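Local coordinates for protein F420-dependent methylenetetrahydromethanopterin dehydrogenase (Methanopyrus kandleri, PDB 1QV9) that catalyses the reversible, coenzyme F420-dependent interconversion of methylene- and methenyl-tetrahydromethanopterin in methanogenesis from carbon dioxide, working as a homohexamer built as a trimer of dimers, at residues 6-11 with 35-40; 115-120 with 177-182; 122-127 with 216-221; 187-192 with 202-207. One frame throughout, in Å; residues are numbered along the deposited sequence.

Contact 1 of 4, residues 6-11 with 35-40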
# COMPACT_ATOMS: atom_id res chain seq x y z
N ALA A 6 21.01 -27.79 -26.22
CA ALA A 6 20.81 -28.37 -24.90
C ALA A 6 19.39 -28.92 -24.78
O ALA A 6 18.48 -28.45 -25.46
CB ALA A 6 21.04 -27.33 -23.80
N ILE A 7 19.22 -29.91 -23.92
CA ILE A 7 17.89 -30.46 -23.66
C ILE A 7 17.62 -30.17 -22.19
O ILE A 7 18.52 -30.33 -21.36
CB ILE A 7 17.83 -31.99 -23.87
CG1 ILE A 7 18.11 -32.34 -25.34
CG2 ILE A 7 16.41 -32.54 -23.47
CD1 ILE A 7 18.20 -33.84 -25.60
N PHE A 8 16.41 -29.73 -21.88
CA PHE A 8 16.01 -29.46 -20.50
C PHE A 8 14.95 -30.48 -20.14
O PHE A 8 14.03 -30.71 -20.92
CB PHE A 8 15.40 -28.05 -20.37
CG PHE A 8 16.42 -26.96 -20.51
CD1 PHE A 8 16.81 -26.50 -21.78
CD2 PHE A 8 17.00 -26.38 -19.37
CE1 PHE A 8 17.76 -25.46 -21.91
CE2 PHE A 8 17.96 -25.33 -19.50
CZ PHE A 8 18.33 -24.88 -20.78
N ILE A 9 15.07 -31.10 -18.96
CA ILE A 9 14.08 -32.10 -18.53
C ILE A 9 13.40 -31.53 -17.30
O ILE A 9 14.07 -31.12 -16.35
CB ILE A 9 14.76 -33.43 -18.16
CG1 ILE A 9 15.65 -33.91 -19.31
CG2 ILE A 9 13.71 -34.48 -17.80
CD1 ILE A 9 16.57 -35.09 -18.90
N LYS A 10 12.05 -31.51 -17.29
CA LYS A 10 11.30 -30.92 -16.19
C LYS A 10 10.33 -31.93 -15.60
O LYS A 10 9.39 -32.37 -16.27
CB LYS A 10 10.50 -29.68 -16.67
CG LYS A 10 11.36 -28.58 -17.29
CD LYS A 10 10.57 -27.31 -17.62
CE LYS A 10 11.50 -26.29 -18.30
NZ LYS A 10 10.90 -24.93 -18.35
N CYS A 11 10.58 -32.32 -14.34
CA CYS A 11 9.72 -33.25 -13.62
C CYS A 11 9.43 -32.65 -12.26
O CYS A 11 10.36 -32.36 -11.48
CB CYS A 11 10.40 -34.61 -13.46
SG CYS A 11 10.78 -35.45 -15.01
N PHE A 35 17.20 -25.31 -28.24
CA PHE A 35 16.86 -26.17 -27.11
C PHE A 35 15.66 -27.06 -27.38
O PHE A 35 14.82 -26.77 -28.24
CB PHE A 35 16.47 -25.30 -25.89
CG PHE A 35 17.48 -24.26 -25.49
CD1 PHE A 35 17.08 -23.00 -25.09
CD2 PHE A 35 18.83 -24.57 -25.43
CE1 PHE A 35 18.03 -22.04 -24.63
CE2 PHE A 35 19.78 -23.62 -24.99
CZ PHE A 35 19.36 -22.36 -24.59
N ARG A 36 15.61 -28.15 -26.65
CA ARG A 36 14.48 -29.06 -26.65
C ARG A 36 14.12 -29.17 -25.17
O ARG A 36 15.00 -29.19 -24.31
CB ARG A 36 14.83 -30.44 -27.19
CG ARG A 36 15.19 -30.47 -28.69
CD ARG A 36 13.98 -30.03 -29.55
NE ARG A 36 14.36 -30.07 -30.96
CZ ARG A 36 14.89 -29.06 -31.63
NH1 ARG A 36 15.21 -29.25 -32.90
NH2 ARG A 36 15.06 -27.88 -31.04
N VAL A 37 12.83 -29.18 -24.86
CA VAL A 37 12.36 -29.30 -23.47
C VAL A 37 11.41 -30.48 -23.39
O VAL A 37 10.52 -30.62 -24.23
CB VAL A 37 11.64 -28.00 -23.02
CG1 VAL A 37 11.20 -28.11 -21.55
CG2 VAL A 37 12.56 -26.83 -23.20
N VAL A 38 11.58 -31.36 -22.39
CA VAL A 38 10.71 -32.53 -22.29
C VAL A 38 10.44 -32.82 -20.82
O VAL A 38 11.23 -32.42 -19.97
CB VAL A 38 11.33 -33.78 -22.93
CG1 VAL A 38 11.59 -33.52 -24.40
CG2 VAL A 38 12.64 -34.18 -22.19
N GLY A 39 9.33 -33.49 -20.50
CA GLY A 39 9.08 -33.76 -19.11
C GLY A 39 7.77 -34.48 -18.93
O GLY A 39 7.08 -34.79 -19.92
N THR A 40 7.45 -34.74 -17.68
CA THR A 40 6.22 -35.44 -17.30
C THR A 40 5.34 -34.56 -16.42
O THR A 40 4.63 -35.05 -15.53
CB THR A 40 6.54 -36.74 -16.52
OG1 THR A 40 7.42 -36.42 -15.44
CG2 THR A 40 7.21 -37.77 -17.42
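Phe35 lies on the second strand of a beta-alpha-beta unit, whose parallel strands 4-10 and 33-39 are neighbours in the six-stranded sheet; the 6-10 and 35-39 portions cross at 21°. Its CG lies anti to its carbonyl carbon, which sets the ring as the face of an edge-to-face pair: Phe8 points CE1 at it, 3.8 Å from Phe35 CG, with the ring planes at 83°. Arg36 donates its N to Ala6 O and takes Phe8 N on its own O at 2.9 Å, nearly along the C=O axis. Its NH2 bonds Phe35 O from above the carbonyl plane, and NH1 forms a salt bridge with Glu34. Val37, on the Phe8 side of the sheet, receives the extended Lys10 chain, whose CE comes within 3.7 Å of Val37 CG1 while NZ reaches Asp21. Val38 continues the ladder: its N bonds Phe8 O, and its O takes Lys10 N. The 37-39 edge pairs antiparallel with a strand of the second subunit, so the sheet runs on across that interface. At Gly39 a beta-carbon would collide with Lys10 O. Thr40 closes the register with a weak bond from its N to Lys10 O, 3.4 Å long and bent to 139°.

Contact 2 of 4, residues 115-120 with 177-182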
# COMPACT_ATOMS: atom_id res chain seq x y z
N GLY A 115 26.96 -31.35 -12.58
CA GLY A 115 26.95 -30.00 -12.06
C GLY A 115 25.62 -29.81 -11.32
O GLY A 115 24.69 -30.65 -11.40
N TYR A 116 25.52 -28.73 -10.55
CA TYR A 116 24.26 -28.45 -9.85
C TYR A 116 24.08 -26.99 -9.51
O TYR A 116 25.05 -26.26 -9.36
CB TYR A 116 24.11 -29.25 -8.53
CG TYR A 116 25.26 -29.14 -7.53
CD1 TYR A 116 26.27 -30.10 -7.53
CD2 TYR A 116 25.36 -28.07 -6.65
CE1 TYR A 116 27.36 -29.99 -6.67
CE2 TYR A 116 26.46 -27.95 -5.79
CZ TYR A 116 27.45 -28.92 -5.81
OH TYR A 116 28.54 -28.82 -4.97
N ILE A 117 22.82 -26.56 -9.44
CA ILE A 117 22.52 -25.22 -8.99
C ILE A 117 21.37 -25.49 -8.03
O ILE A 117 20.28 -25.92 -8.45
CB ILE A 117 22.05 -24.26 -10.10
CG1 ILE A 117 23.16 -24.13 -11.14
CG2 ILE A 117 21.74 -22.87 -9.48
CD1 ILE A 117 22.81 -23.25 -12.37
N LEU A 118 21.64 -25.31 -6.74
CA LEU A 118 20.62 -25.54 -5.72
C LEU A 118 20.13 -24.19 -5.23
O LEU A 118 20.90 -23.39 -4.72
CB LEU A 118 21.21 -26.36 -4.57
CG LEU A 118 21.70 -27.74 -5.04
CD1 LEU A 118 22.25 -28.50 -3.84
CD2 LEU A 118 20.53 -28.54 -5.66
N VAL A 119 18.84 -23.91 -5.39
CA VAL A 119 18.28 -22.63 -5.02
C VAL A 119 17.50 -22.77 -3.72
O VAL A 119 16.35 -23.26 -3.71
CB VAL A 119 17.36 -22.13 -6.18
CG1 VAL A 119 16.83 -20.73 -5.89
CG2 VAL A 119 18.19 -22.10 -7.47
N LYS A 120 18.12 -22.35 -2.62
CA LYS A 120 17.45 -22.52 -1.32
C LYS A 120 16.13 -21.75 -1.18
O LYS A 120 15.19 -22.22 -0.58
CB LYS A 120 18.43 -22.21 -0.16
CG LYS A 120 19.67 -23.07 -0.25
CD LYS A 120 20.63 -22.93 0.95
CE LYS A 120 20.11 -23.74 2.12
NZ LYS A 120 21.04 -23.67 3.30
N ASP A 177 33.98 -27.69 -15.55
CA ASP A 177 33.30 -26.51 -16.04
C ASP A 177 31.85 -26.48 -15.56
O ASP A 177 31.21 -25.43 -15.65
CB ASP A 177 33.25 -26.50 -17.57
CG ASP A 177 34.61 -26.24 -18.20
OD1 ASP A 177 34.90 -26.89 -19.22
OD2 ASP A 177 35.35 -25.37 -17.68
N LEU A 178 31.36 -27.61 -15.06
CA LEU A 178 29.96 -27.65 -14.64
C LEU A 178 29.78 -26.91 -13.34
O LEU A 178 30.61 -27.00 -12.42
CB LEU A 178 29.48 -29.08 -14.53
CG LEU A 178 29.55 -29.85 -15.86
CD1 LEU A 178 29.23 -31.29 -15.57
CD2 LEU A 178 28.60 -29.25 -16.90
N PRO A 179 28.69 -26.15 -13.21
CA PRO A 179 28.50 -25.40 -11.97
C PRO A 179 28.30 -26.24 -10.73
O PRO A 179 27.85 -27.37 -10.81
CB PRO A 179 27.27 -24.52 -12.27
CG PRO A 179 26.51 -25.36 -13.26
CD PRO A 179 27.61 -25.89 -14.18
N LYS A 180 28.69 -25.67 -9.59
CA LYS A 180 28.49 -26.26 -8.27
C LYS A 180 28.08 -25.02 -7.46
O LYS A 180 28.88 -24.41 -6.76
CB LYS A 180 29.79 -26.88 -7.73
CG LYS A 180 30.17 -28.11 -8.51
CD LYS A 180 31.31 -28.86 -7.83
CE LYS A 180 32.61 -28.09 -7.90
NZ LYS A 180 33.76 -28.91 -7.35
N LEU A 181 26.81 -24.64 -7.60
CA LEU A 181 26.31 -23.44 -6.94
C LEU A 181 25.19 -23.68 -5.97
O LEU A 181 24.30 -24.47 -6.23
CB LEU A 181 25.78 -22.44 -7.98
CG LEU A 181 26.75 -21.83 -8.98
CD1 LEU A 181 25.97 -20.94 -9.93
CD2 LEU A 181 27.84 -21.01 -8.24
N VAL A 182 25.25 -22.98 -4.84
CA VAL A 182 24.20 -23.05 -3.84
C VAL A 182 23.84 -21.60 -3.60
O VAL A 182 24.64 -20.79 -3.11
CB VAL A 182 24.68 -23.72 -2.53
CG1 VAL A 182 23.59 -23.72 -1.53
CG2 VAL A 182 25.13 -25.14 -2.81
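The parallel pairing of strands 115-119 and 180-183 forms one margin of the six-stranded alpha/beta sheet within this chain, and the segment axes diverge by just 4°. Three backbone bonds define the register. Pro179 O accepts Tyr116 N at 2.7 Å, with the donor well above the carbonyl plane; Tyr116 O accepts Leu181 N along an almost straight N-H (177°); Leu118 N reaches Leu181 O in the carbonyl plane. Tyr116 carries the largest side-chain contact. Its CG sits in the crowded position between backbone N and carbonyl carbon, which swings the ring across the neighbouring strand and lays one face on Lys180. Lys180 CA stands 3.9 Å from the ring centroid, 20° off the normal, a CH-pi contact, while CG of the lysine approaches Tyr116 CE1. The hydroxyl is hydrogen-bonded to Glu110 of helix 106-111. An alanine here would remove the ring over Lys180 and the hydroxyl bonded to Glu110, and would probably loosen the strand's hold on helix 106-111. Gly115 permits close approach, because a beta-carbon there would clash with Leu178 CB and Pro179 O. Beyond the strand end, the bent Lys120 chain brings its CD to 3.9 Å from Val182 CG1.

Contact 3 of 4, residues 122-127 with 216-221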
# COMPACT_ATOMS: atom_id res chain seq x y z
N ASP A 122 13.88 -21.42 -3.34
CA ASP A 122 12.85 -22.01 -4.22
C ASP A 122 12.13 -23.02 -3.36
O ASP A 122 12.31 -24.24 -3.50
CB ASP A 122 13.55 -22.70 -5.40
CG ASP A 122 12.68 -22.76 -6.63
OD1 ASP A 122 11.45 -22.95 -6.47
OD2 ASP A 122 13.23 -22.67 -7.77
N ALA A 123 11.27 -22.49 -2.51
CA ALA A 123 10.59 -23.28 -1.48
C ALA A 123 9.39 -24.12 -1.86
O ALA A 123 8.56 -23.72 -2.65
CB ALA A 123 10.19 -22.32 -0.36
N MSE A 124 9.30 -25.32 -1.30
CA MSE A 124 8.15 -26.19 -1.57
C MSE A 124 6.89 -25.48 -1.07
O MSE A 124 6.88 -24.84 -0.01
CB MSE A 124 8.32 -27.52 -0.84
CG MSE A 124 7.24 -28.54 -1.15
SE MSE A 124 7.42 -30.09 -0.01
CE MSE A 124 6.15 -29.61 1.36
N LEU A 125 5.81 -25.60 -1.83
CA LEU A 125 4.56 -24.96 -1.46
C LEU A 125 3.73 -25.76 -0.44
O LEU A 125 4.11 -26.90 -0.09
CB LEU A 125 3.76 -24.59 -2.70
CG LEU A 125 3.53 -25.56 -3.84
CD1 LEU A 125 2.85 -26.82 -3.37
CD2 LEU A 125 2.69 -24.83 -4.89
N GLY A 126 2.63 -25.17 0.02
CA GLY A 126 1.78 -25.81 1.05
C GLY A 126 0.83 -26.81 0.42
O GLY A 126 -0.39 -26.61 0.39
N ALA A 127 1.41 -27.93 0.00
CA ALA A 127 0.70 -28.95 -0.75
C ALA A 127 -0.24 -29.90 -0.01
O ALA A 127 -0.04 -31.12 -0.05
CB ALA A 127 1.71 -29.74 -1.59
N VAL A 216 8.09 -24.30 6.86
CA VAL A 216 6.69 -24.25 7.25
C VAL A 216 5.86 -25.23 6.41
O VAL A 216 5.00 -25.95 6.92
CB VAL A 216 6.09 -22.79 7.15
CG1 VAL A 216 4.57 -22.80 7.51
CG2 VAL A 216 6.92 -21.86 8.05
N SER A 217 6.08 -25.23 5.10
CA SER A 217 5.40 -26.15 4.22
C SER A 217 5.69 -27.61 4.61
O SER A 217 4.79 -28.43 4.62
CB SER A 217 5.85 -25.91 2.77
OG SER A 217 5.37 -24.63 2.33
N VAL A 218 6.95 -27.88 4.92
CA VAL A 218 7.36 -29.25 5.30
C VAL A 218 6.64 -29.62 6.59
O VAL A 218 6.12 -30.73 6.71
CB VAL A 218 8.90 -29.34 5.46
CG1 VAL A 218 9.30 -30.66 6.18
CG2 VAL A 218 9.57 -29.30 4.08
N GLU A 219 6.57 -28.70 7.55
CA GLU A 219 5.87 -29.02 8.80
C GLU A 219 4.39 -29.33 8.54
O GLU A 219 3.82 -30.28 9.07
CB GLU A 219 5.97 -27.87 9.80
CG GLU A 219 5.17 -28.11 11.09
CD GLU A 219 5.14 -26.89 11.99
OE1 GLU A 219 6.11 -26.13 11.96
OE2 GLU A 219 4.16 -26.70 12.73
N GLY A 220 3.74 -28.52 7.70
CA GLY A 220 2.34 -28.75 7.46
C GLY A 220 1.99 -29.93 6.56
O GLY A 220 0.90 -30.47 6.66
N CYS A 221 2.91 -30.31 5.68
CA CYS A 221 2.70 -31.42 4.75
C CYS A 221 3.17 -32.79 5.23
O CYS A 221 2.58 -33.81 4.87
CB CYS A 221 3.44 -31.17 3.44
SG CYS A 221 2.66 -29.86 2.43
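Ser217 OG is the best-held polar atom, gripped by two carbonyl oxygens that share or compete for its one hydrogen: Met124 O at 2.8 Å and, more weakly, Val213 O, one turn earlier in its own helix. With OG anti to the carbonyl carbon, the hydroxyl stands beside the backbone N and meets the loop carbonyl from above its plane, 30° out of it, so the bond is short without lying on a lone pair. Ser217 CB follows close behind, 3.2 Å from Met124 O. An alanine at Ser217 would remove this donor to Met124 O and would probably loosen the loop against the helix. The two segments belong to different parts of the fold: 122-127 is the irregular link from sheet strand 115-119 to helix 134-150, whereas 216-221 lies near the end of long helix 197-223, where the turn at 219-221 widens to pi type. Within the loop, Gly126 centres an inverse gamma turn, with a weak bond from Ala127 N to Leu125 O. Ala127 N, in that turn, lies 3.3 Å from Cys221 SG. The remaining contacts are apolar and gather mostly round the same sulfur. Selenomethionine Met124, modelled in two conformers, leaves with CG anti to the backbone N (chi1 -175°) and bends at its third torsion (96°), which carries its terminal methyl over the helix. In the conformer described, CE lies 3.7 Å from Cys221 SG and 4.4 Å from Val218 CG2. Ala127 CB also approaches the sulfur, at 4.1 Å.

Contact 4 of 4, residues 187-192 with 202-207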
# COMPACT_ATOMS: atom_id res chain seq x y z
N THR A 187 24.12 -14.91 -1.16
CA THR A 187 24.65 -14.84 -2.51
C THR A 187 24.57 -13.40 -2.99
O THR A 187 25.42 -12.92 -3.75
CB THR A 187 23.77 -15.73 -3.44
OG1 THR A 187 23.78 -17.06 -2.94
CG2 THR A 187 24.29 -15.73 -4.88
N LEU A 188 23.53 -12.69 -2.54
CA LEU A 188 23.32 -11.34 -3.04
C LEU A 188 24.40 -10.33 -2.62
O LEU A 188 24.62 -9.33 -3.31
CB LEU A 188 21.95 -10.81 -2.59
CG LEU A 188 20.75 -11.66 -3.00
CD1 LEU A 188 19.50 -10.79 -2.86
CD2 LEU A 188 20.90 -12.21 -4.39
N LEU A 189 25.09 -10.63 -1.54
CA LEU A 189 26.12 -9.74 -1.00
C LEU A 189 27.23 -9.44 -1.99
O LEU A 189 27.81 -8.34 -1.94
CB LEU A 189 26.69 -10.36 0.27
CG LEU A 189 25.74 -10.33 1.47
CD1 LEU A 189 26.25 -11.29 2.55
CD2 LEU A 189 25.58 -8.91 2.03
N GLU A 190 27.52 -10.38 -2.88
CA GLU A 190 28.59 -10.15 -3.85
C GLU A 190 28.17 -9.98 -5.31
O GLU A 190 28.98 -10.07 -6.23
CB GLU A 190 29.61 -11.30 -3.74
CG GLU A 190 30.36 -11.25 -2.43
CD GLU A 190 31.25 -12.46 -2.25
OE1 GLU A 190 32.39 -12.27 -1.78
OE2 GLU A 190 30.82 -13.59 -2.56
N ARG A 191 26.88 -9.72 -5.53
CA ARG A 191 26.39 -9.50 -6.87
C ARG A 191 26.49 -7.99 -7.11
O ARG A 191 26.49 -7.20 -6.17
CB ARG A 191 24.93 -9.96 -6.97
CG ARG A 191 24.67 -11.44 -6.64
CD ARG A 191 25.18 -12.35 -7.74
NE ARG A 191 24.66 -11.95 -9.04
CZ ARG A 191 25.12 -12.41 -10.19
NH1 ARG A 191 26.12 -13.31 -10.18
NH2 ARG A 191 24.63 -11.96 -11.34
N GLU A 192 26.57 -7.56 -8.35
CA GLU A 192 26.61 -6.11 -8.55
C GLU A 192 25.20 -5.72 -8.96
O GLU A 192 24.98 -4.76 -9.67
CB GLU A 192 27.59 -5.75 -9.67
CG GLU A 192 29.02 -6.09 -9.31
CD GLU A 192 29.42 -5.42 -8.02
OE1 GLU A 192 29.88 -4.25 -8.05
OE2 GLU A 192 29.26 -6.05 -6.95
N LYS A 202 16.53 -5.25 1.13
CA LYS A 202 15.15 -5.74 1.02
C LYS A 202 15.12 -7.06 0.25
O LYS A 202 14.33 -7.94 0.53
CB LYS A 202 14.26 -4.70 0.32
CG LYS A 202 14.02 -3.50 1.20
CD LYS A 202 13.27 -2.38 0.44
CE LYS A 202 13.07 -1.11 1.27
NZ LYS A 202 12.03 -1.24 2.32
N ALA A 203 15.93 -7.17 -0.82
CA ALA A 203 16.00 -8.40 -1.61
C ALA A 203 16.52 -9.57 -0.75
O ALA A 203 16.04 -10.66 -0.85
CB ALA A 203 16.91 -8.17 -2.85
N MSE A 204 17.49 -9.28 0.13
CA MSE A 204 18.01 -10.30 1.02
C MSE A 204 16.91 -10.73 1.98
O MSE A 204 16.74 -11.92 2.19
CB MSE A 204 19.21 -9.77 1.80
CG MSE A 204 20.40 -9.55 0.85
SE MSE A 204 21.88 -8.63 1.77
CE MSE A 204 21.98 -9.75 3.27
N ALA A 205 16.18 -9.77 2.55
CA ALA A 205 15.06 -10.13 3.44
C ALA A 205 14.06 -11.01 2.66
O ALA A 205 13.50 -11.96 3.18
CB ALA A 205 14.34 -8.89 3.95
N ALA A 206 13.77 -10.67 1.40
CA ALA A 206 12.86 -11.50 0.66
C ALA A 206 13.35 -12.95 0.49
O ALA A 206 12.56 -13.87 0.57
CB ALA A 206 12.59 -10.86 -0.76
N LEU A 207 14.63 -13.15 0.22
CA LEU A 207 15.16 -14.48 0.00
C LEU A 207 15.21 -15.23 1.32
O LEU A 207 15.02 -16.44 1.32
CB LEU A 207 16.57 -14.45 -0.60
CG LEU A 207 16.66 -13.89 -2.02
CD1 LEU A 207 18.06 -14.20 -2.58
CD2 LEU A 207 15.63 -14.60 -2.93
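Dispersion contacts between aliphatic side chains carry most of this buried interface, and Leu188 makes the largest share of them. Its side chain points at the helix with CG anti to its own carbonyl carbon (chi1 -57°), which leaves CD1 against Ala203 and Leu207. CD1 is the busiest atom: it lies 3.7 Å from Ala203 CB and equally near Leu207 CD1. Leu188 and Leu207 thus reach for each other tip to tip, and Leu207 CD1 is also 3.7 Å from Leu188 CG, so this methyl meets the branch point and both of its methyls. Nearer the backbone, Leu188 CB packs beside Met204 CG at 4.0 Å. Ala203 and Leu207 stand one helical turn apart, with Met204 beside them, so the leucine addresses a single side of helix 197-223. The partner segment, 187-192, belongs to the connection from sheet strand 180-183 into that helix; its residues 187-189 have helical backbone angles without the regular bonds, and this connection packs on the helix that follows it.

A second kind of contact involves selenium. Leu189 CD2 comes within 3.7 Å of SE in selenomethionine Met204, the two side chains crossing at about a right angle. Met204 is bent at its third torsion (50°), so SE and the methyl both lie alongside Leu189 CD2. Between the two segments the contact is apolar; charged ends bond elsewhere, Lys202 to Glu250 and to Glu239 of the third subunit. Within the segments, Arg191 N donates to Leu188 O at 3.2 Å, and Leu207 N to Ala203 O.

Contacts 1 and 2 are strand pairings toward opposite margins of one parallel sheet, their centres about 18 Å apart, and both rest on backbone hydrogen bonds. Contact 1 is buried and continues into a second subunit; contact 2 is partly buried, and its segments touch no other chain. Contacts 3 and 4 both use helix 197-223, about 23 Å apart between centres, yet differ in chemistry: a hydroxyl-to-carbonyl bond directs the partly buried contact 3, whereas buried contact 4 is wholly apolar across its segments. Both touch the third subunit. Contact 2 adjoins contact 3 in sequence and touches contact 4 where Val182 packs on Thr187.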